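Local coordinates for transcriptional regulatory protein FIXJ (Sinorhizobium meliloti, PDB 1DBW), which activates transcription of the nitrogen-fixation regulators nifA and fixK once switched on by FixL, and is represented here by its receiver domain, at residues 36-40 and 65-69; 49-54 and 76-81. The protein carries 2 engineered substitutions. All coordinates share one frame; numbering follows the deposited sequence. Where two conformers were deposited one is given.

In the fold
From the N terminus the chain lays down strand 5-10, helix 13-25 and strand 29-33 before it enters helix 36-42, the first half of interaction 1. Strand 49-54 follows and opens interaction 2. Helix 62-71 then closes the loop begun at residue 36, and strand 78-82 closes the one begun at residue 49. The two loops therefore cross. Interaction 1 joins two helices that lie over the same side of the parallel sheet. Interaction 2 joins two neighbouring strands at its middle. They meet where Leu65 packs on Thr53, Leu69 on Leu51, Leu66 on Ser78, and Phe39 on Ile76.

Interaction 1. Residues 36-40 and 65-69; sequences AEAFL and LLRNL
Leu65 turns its two methyls to different partners in helix 36-42. CG lies anti to the backbone N (chi1 175°), which places both methyls against helix 36-42. CD1 presses on Leu40 CG at 3.3 Å, closer than carbons usually pack, while the two leucines slide past each other in opposite directions. The same CD1 lies 4.0 Å from Ala36 O, the carbonyl that accepts the helical bond from Leu40 N. The other methyl, CD2, approaches the Phe39 ring at CD2, 4.2 Å away, with the side chains nearly at right angles. This packing joins two helices of the doubly wound beta/alpha receiver fold of the CheY type. Their short segments run nearly parallel, 21° apart, with axes 10.8 Å from each other. One turn on, Asn68 contributes its aliphatic carbon: CB lies 3.7 Å from Leu40 CD2, and the two side chains cross at about a right angle. Met60 also touches both of these residues. Leu69 then fills the inner side, its CD2 reaching both Leu40 CD2 and Phe39 CE2 at 3.9 Å. Its CD1 meets the edge of the Phe39 ring in plane, 4.0 Å from Phe39 CE2. The ring also makes an edge-to-face contact with His33. On the sheet side, Leu51 of strand 49-54 touches Phe39, Leu65 and Leu69.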
ATOM      1  N   ALA A  36       1.611  -6.898   8.114  1.00 22.19           N
ATOM      2  CA  ALA A  36       0.990  -7.491   6.946  1.00 19.72           C
ATOM      3  C   ALA A  36      -0.116  -8.448   7.417  1.00 23.02           C
ATOM      4  O   ALA A  36      -1.208  -8.482   6.839  1.00 19.37           O
ATOM      5  CB  ALA A  36       2.024  -8.243   6.130  1.00 19.93           C
ATOM      6  N   GLU A  37       0.174  -9.218   8.470  1.00 21.11           N
ATOM      7  CA  GLU A  37      -0.784 -10.170   9.025  1.00 23.13           C
ATOM      8  C   GLU A  37      -2.039  -9.487   9.525  1.00 17.99           C
ATOM      9  O   GLU A  37      -3.147  -9.986   9.323  1.00 18.32           O
ATOM     10  CB  GLU A  37      -0.155 -10.983  10.178  1.00 29.89           C
ATOM     11  CG  GLU A  37       1.191 -11.625   9.835  1.00 38.93           C
ATOM     12  CD  GLU A  37       2.384 -10.699  10.090  1.00 45.01           C
ATOM     13  OE1 GLU A  37       2.981 -10.197   9.108  1.00 42.75           O
ATOM     14  OE2 GLU A  37       2.732 -10.484  11.281  1.00 49.72           O
ATOM     15  N   ALA A  38      -1.854  -8.378  10.232  1.00 17.59           N
ATOM     16  CA  ALA A  38      -2.959  -7.609  10.773  1.00 21.79           C
ATOM     17  C   ALA A  38      -3.822  -7.111   9.622  1.00 18.30           C
ATOM     18  O   ALA A  38      -5.054  -7.175   9.696  1.00 19.25           O
ATOM     19  CB  ALA A  38      -2.436  -6.432  11.590  1.00 21.14           C
ATOM     20  N   PHE A  39      -3.178  -6.641   8.555  1.00 19.23           N
ATOM     21  CA  PHE A  39      -3.960  -6.149   7.431  1.00 16.87           C
ATOM     22  C   PHE A  39      -4.752  -7.254   6.748  1.00 16.77           C
ATOM     23  O   PHE A  39      -5.925  -7.059   6.403  1.00 17.62           O
ATOM     24  CB  PHE A  39      -3.117  -5.383   6.416  1.00 15.78           C
ATOM     25  CG  PHE A  39      -3.911  -4.922   5.231  1.00 14.33           C
ATOM     26  CD1 PHE A  39      -4.797  -3.854   5.360  1.00 15.96           C
ATOM     27  CD2 PHE A  39      -3.861  -5.609   4.036  1.00 17.03           C
ATOM     28  CE1 PHE A  39      -5.623  -3.500   4.331  1.00 12.88           C
ATOM     29  CE2 PHE A  39      -4.685  -5.263   2.995  1.00 15.47           C
ATOM     30  CZ  PHE A  39      -5.575  -4.206   3.142  1.00 16.01           C
ATOM     31  N   LEU A  40      -4.125  -8.411   6.544  1.00 16.42           N
ATOM     32  CA  LEU A  40      -4.821  -9.527   5.922  1.00 17.10           C
ATOM     33  C   LEU A  40      -6.056  -9.945   6.730  1.00 18.65           C
ATOM     34  O   LEU A  40      -7.063 -10.340   6.167  1.00 17.77           O
ATOM     35  CB  LEU A  40      -3.865 -10.712   5.778  1.00 18.71           C
ATOM     36  CG  LEU A  40      -3.008 -10.698   4.525  1.00 22.80           C
ATOM     37  CD1 LEU A  40      -1.852 -11.652   4.717  1.00 22.23           C
ATOM     38  CD2 LEU A  40      -3.850 -11.127   3.320  1.00 22.39           C
ATOM     39  N   LEU A  65       1.967 -10.224   0.201  1.00 19.72           N
ATOM     40  CA  LEU A  65       0.708  -9.737   0.737  1.00 18.14           C
ATOM     41  C   LEU A  65      -0.341  -9.716  -0.394  1.00 17.07           C
ATOM     42  O   LEU A  65      -1.477 -10.157  -0.186  1.00 16.76           O
ATOM     43  CB  LEU A  65       0.899  -8.351   1.372  1.00 21.32           C
ATOM     44  CG  LEU A  65      -0.387  -7.676   1.882  1.00 16.83           C
ATOM     45  CD1 LEU A  65      -1.082  -8.566   2.890  1.00 21.27           C
ATOM     46  CD2 LEU A  65      -0.035  -6.320   2.501  1.00 23.37           C
ATOM     47  N   LEU A  66       0.038  -9.224  -1.578  1.00 18.18           N
ATOM     48  CA  LEU A  66      -0.867  -9.186  -2.735  1.00 20.75           C
ATOM     49  C   LEU A  66      -1.318 -10.575  -3.124  1.00 23.13           C
ATOM     50  O   LEU A  66      -2.498 -10.805  -3.421  1.00 18.71           O
ATOM     51  CB  LEU A  66      -0.209  -8.514  -3.941  1.00 22.47           C
ATOM     52  CG  LEU A  66       0.215  -7.057  -3.744  1.00 25.92           C
ATOM     53  CD1 LEU A  66       0.676  -6.473  -5.054  1.00 28.32           C
ATOM     54  CD2 LEU A  66      -0.956  -6.245  -3.178  1.00 29.40           C
ATOM     55  N   ARG A  67      -0.393 -11.525  -3.027  1.00 21.33           N
ATOM     56  CA  ARG A  67      -0.681 -12.908  -3.363  1.00 22.84           C
ATOM     57  C   ARG A  67      -1.676 -13.469  -2.363  1.00 23.21           C
ATOM     58  O   ARG A  67      -2.666 -14.093  -2.750  1.00 25.14           O
ATOM     59  CB  ARG A  67       0.614 -13.725  -3.352  1.00 26.75           C
ATOM     60  N   ASN A  68      -1.442 -13.193  -1.079  1.00 22.62           N
ATOM     61  CA  ASN A  68      -2.318 -13.649  -0.001  1.00 19.94           C
ATOM     62  C   ASN A  68      -3.714 -13.016  -0.104  1.00 22.74           C
ATOM     63  O   ASN A  68      -4.729 -13.663   0.193  1.00 19.75           O
ATOM     64  CB  ASN A  68      -1.684 -13.371   1.356  1.00 24.13           C
ATOM     65  CG  ASN A  68      -0.457 -14.256   1.637  1.00 26.74           C
ATOM     66  OD1 ASN A  68       0.188 -14.115   2.669  1.00 34.51           O
ATOM     67  ND2 ASN A  68      -0.145 -15.163   0.724  1.00 28.91           N
ATOM     68  N   LEU A  69      -3.765 -11.750  -0.520  1.00 18.70           N
ATOM     69  CA  LEU A  69      -5.052 -11.076  -0.708  1.00 20.45           C
ATOM     70  C   LEU A  69      -5.772 -11.782  -1.841  1.00 23.49           C
ATOM     71  O   LEU A  69      -6.977 -12.052  -1.752  1.00 25.14           O
ATOM     72  CB  LEU A  69      -4.847  -9.609  -1.050  1.00 21.56           C
ATOM     73  CG  LEU A  69      -4.491  -8.749   0.176  1.00 23.48           C
ATOM     74  CD1 LEU A  69      -3.984  -7.387  -0.263  1.00 25.82           C
ATOM     75  CD2 LEU A  69      -5.696  -8.566   1.081  1.00 22.28           C
TER

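Interaction 2. Residues 49-54 and 76-81; sequences GVLVTD and IPSIVI
Ile81 has CG1 anti to its own carbonyl carbon (chi1 -68°), and its extended chain then puts CD1 3.7 Å from Val52 CG1. Thr53 has OG1 between its backbone N and carbonyl carbon (chi1 69°), and this hydroxyl lies 3.4 Å from Val80 CA. The two strands are neighbours in the central parallel sheet, joined through helix 62-71 as a beta-alpha-beta unit. Four backbone bonds join segments 49-54 and 76-81 in parallel register, the first of them to Pro77, just before the second strand. Leu51 N gives to Pro77 O with an N-H...O angle of 175°, and Leu51 O accepts from Ile79 N. Thr53 N gives to Ile79 O, and Thr53 O accepts from Ile81 N at 2.8 Å. Leu51, Thr53, Ser78 and Val80 face helix 62-71, while Val52 and Ile79 face helix 108-119. Ile76 sets CG2 3.9 Å from Leu51 CB. Asp54, of the magnesium-binding site and the predicted phosphorylation site, unphosphorylated here, ends the first strand. Its CG rests 4.0 Å from Ile81 CG2, and OD2 makes a salt bridge with Lys104. With an alanine at Ile81, the methyls against Val52 CG1 and Asp54 CG are gone, which would probably open a gap and leave the carboxylate less closely packed. One water bonds to Thr53 OG1 and donates to Ile81 O, each at 2.9 Å.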
ATOM      1  N   GLY A  49     -11.231   1.006  -0.093  1.00 13.03           N
ATOM      2  CA  GLY A  49      -9.913   1.231   0.452  1.00 12.07           C
ATOM      3  C   GLY A  49      -8.813   1.002  -0.559  1.00 15.00           C
ATOM      4  O   GLY A  49      -8.979   0.233  -1.517  1.00 15.24           O
ATOM      5  N   VAL A  50      -7.747   1.784  -0.410  1.00 10.50           N
ATOM      6  CA  VAL A  50      -6.546   1.620  -1.232  1.00 12.54           C
ATOM      7  C   VAL A  50      -5.467   1.122  -0.282  1.00 13.47           C
ATOM      8  O   VAL A  50      -5.339   1.621   0.830  1.00 14.02           O
ATOM      9  CB  VAL A  50      -6.082   2.977  -1.856  1.00 14.28           C
ATOM     10  CG1 VAL A  50      -4.695   2.846  -2.537  1.00 15.51           C
ATOM     11  CG2 VAL A  50      -7.103   3.408  -2.868  1.00 20.57           C
ATOM     12  N   LEU A  51      -4.608   0.237  -0.765  1.00 10.30           N
ATOM     13  CA  LEU A  51      -3.537  -0.293   0.076  1.00  9.53           C
ATOM     14  C   LEU A  51      -2.198   0.275  -0.346  1.00  9.43           C
ATOM     15  O   LEU A  51      -1.940   0.417  -1.550  1.00 10.30           O
ATOM     16  CB  LEU A  51      -3.469  -1.810  -0.092  1.00 10.19           C
ATOM     17  CG  LEU A  51      -2.233  -2.517   0.505  1.00 12.54           C
ATOM     18  CD1 LEU A  51      -2.187  -2.409   2.073  1.00 13.15           C
ATOM     19  CD2 LEU A  51      -2.334  -4.002   0.075  1.00 14.60           C
ATOM     20  N   VAL A  52      -1.405   0.674   0.645  1.00  7.73           N
ATOM     21  CA  VAL A  52      -0.047   1.171   0.360  1.00  8.15           C
ATOM     22  C   VAL A  52       0.863   0.329   1.233  1.00 14.33           C
ATOM     23  O   VAL A  52       0.746   0.346   2.461  1.00 14.83           O
ATOM     24  CB  VAL A  52       0.130   2.627   0.687  1.00 10.95           C
ATOM     25  CG1 VAL A  52       1.588   3.041   0.421  1.00 10.86           C
ATOM     26  CG2 VAL A  52      -0.783   3.497  -0.217  1.00 11.79           C
ATOM     27  N   THR A  53       1.789  -0.409   0.601  1.00 13.44           N
ATOM     28  CA  THR A  53       2.701  -1.221   1.384  1.00 17.04           C
ATOM     29  C   THR A  53       4.126  -0.675   1.362  1.00 17.61           C
ATOM     30  O   THR A  53       4.521  -0.017   0.403  1.00 16.07           O
ATOM     31  CB  THR A  53       2.780  -2.671   0.834  1.00 18.93           C
ATOM     32  OG1 THR A  53       3.445  -2.662  -0.431  1.00 20.99           O
ATOM     33  CG2 THR A  53       1.378  -3.268   0.641  1.00 17.70           C
ATOM     34  N   ASP A  54       4.815  -0.834   2.485  1.00 15.91           N
ATOM     35  CA  ASP A  54       6.240  -0.494   2.579  1.00 23.15           C
ATOM     36  C   ASP A  54       6.774  -1.576   3.514  1.00 23.48           C
ATOM     37  O   ASP A  54       6.924  -1.367   4.734  1.00 23.67           O
ATOM     38  CB  ASP A  54       6.511   0.907   3.146  1.00 23.42           C
ATOM     39  CG  ASP A  54       8.008   1.278   3.104  1.00 30.71           C
ATOM     40  OD1 ASP A  54       8.343   2.420   3.478  1.00 31.46           O
ATOM     41  OD2 ASP A  54       8.845   0.438   2.682  1.00 30.54           O
ATOM     42  N   ILE A  76      -7.952  -5.297  -3.697  1.00 21.67           N
ATOM     43  CA  ILE A  76      -7.818  -3.955  -3.131  1.00 18.66           C
ATOM     44  C   ILE A  76      -6.740  -3.284  -3.965  1.00 17.76           C
ATOM     45  O   ILE A  76      -5.633  -3.838  -4.078  1.00 18.15           O
ATOM     46  CB  ILE A  76      -7.382  -4.006  -1.610  1.00 18.26           C
ATOM     47  CG1 ILE A  76      -8.493  -4.676  -0.787  1.00 22.65           C
ATOM     48  CG2 ILE A  76      -7.144  -2.567  -1.076  1.00 17.76           C
ATOM     49  CD1 ILE A  76      -8.280  -4.733   0.752  1.00 26.15           C
ATOM     50  N   PRO A  77      -7.053  -2.145  -4.632  1.00 13.18           N
ATOM     51  CA  PRO A  77      -6.058  -1.430  -5.456  1.00 13.47           C
ATOM     52  C   PRO A  77      -4.856  -1.148  -4.579  1.00 16.09           C
ATOM     53  O   PRO A  77      -5.000  -0.591  -3.478  1.00 11.35           O
ATOM     54  CB  PRO A  77      -6.800  -0.142  -5.863  1.00 17.37           C
ATOM     55  CG  PRO A  77      -8.292  -0.575  -5.789  1.00 16.69           C
ATOM     56  CD  PRO A  77      -8.319  -1.382  -4.542  1.00 16.42           C
ATOM     57  N   SER A  78      -3.668  -1.599  -5.006  0.50 15.85           N
ATOM     58  CA  SER A  78      -2.464  -1.454  -4.173  0.50 16.57           C
ATOM     59  C   SER A  78      -1.237  -0.803  -4.826  0.50 14.07           C
ATOM     60  O   SER A  78      -0.912  -1.120  -5.978  0.50 14.78           O
ATOM     61  CB  SER A  78      -2.008  -2.835  -3.664  0.50 15.74           C
ATOM     62  OG  SER A  78      -3.085  -3.723  -3.391  0.50 16.76           O
ATOM     63  N   ILE A  79      -0.538   0.031  -4.037  1.00 11.53           N
ATOM     64  CA  ILE A  79       0.683   0.727  -4.406  1.00  8.69           C
ATOM     65  C   ILE A  79       1.729   0.048  -3.539  1.00 13.95           C
ATOM     66  O   ILE A  79       1.600  -0.026  -2.311  1.00 14.14           O
ATOM     67  CB  ILE A  79       0.604   2.199  -4.007  1.00 11.84           C
ATOM     68  CG1 ILE A  79      -0.544   2.881  -4.760  1.00 14.61           C
ATOM     69  CG2 ILE A  79       1.936   2.897  -4.313  1.00 14.77           C
ATOM     70  CD1 ILE A  79      -0.529   2.560  -6.261  1.00 21.41           C
ATOM     71  N   VAL A  80       2.793  -0.441  -4.161  1.00 10.87           N
ATOM     72  CA  VAL A  80       3.834  -1.139  -3.396  1.00 13.78           C
ATOM     73  C   VAL A  80       5.056  -0.237  -3.382  1.00 12.53           C
ATOM     74  O   VAL A  80       5.516   0.150  -4.411  1.00 12.08           O
ATOM     75  CB  VAL A  80       4.190  -2.506  -4.070  1.00 12.56           C
ATOM     76  CG1 VAL A  80       5.383  -3.147  -3.366  1.00 16.40           C
ATOM     77  CG2 VAL A  80       2.953  -3.475  -4.001  1.00 15.70           C
ATOM     78  N   ILE A  81       5.478   0.198  -2.201  1.00 11.87           N
ATOM     79  CA  ILE A  81       6.653   1.052  -2.104  1.00 13.50           C
ATOM     80  C   ILE A  81       7.816   0.072  -2.123  1.00 12.94           C
ATOM     81  O   ILE A  81       7.868  -0.868  -1.304  1.00 16.54           O
ATOM     82  CB  ILE A  81       6.643   1.863  -0.815  1.00 12.88           C
ATOM     83  CG1 ILE A  81       5.511   2.884  -0.895  1.00  9.94           C
ATOM     84  CG2 ILE A  81       7.971   2.573  -0.656  1.00 12.40           C
ATOM     85  CD1 ILE A  81       5.259   3.614   0.434  1.00 13.93           C
TER
HETATM   86  O   HOH W   1       6.308  -2.839   0.052  1.00 20.79           O
HETATM   87  O   HOH W   2       9.778  -1.412   0.702  1.00 34.83           O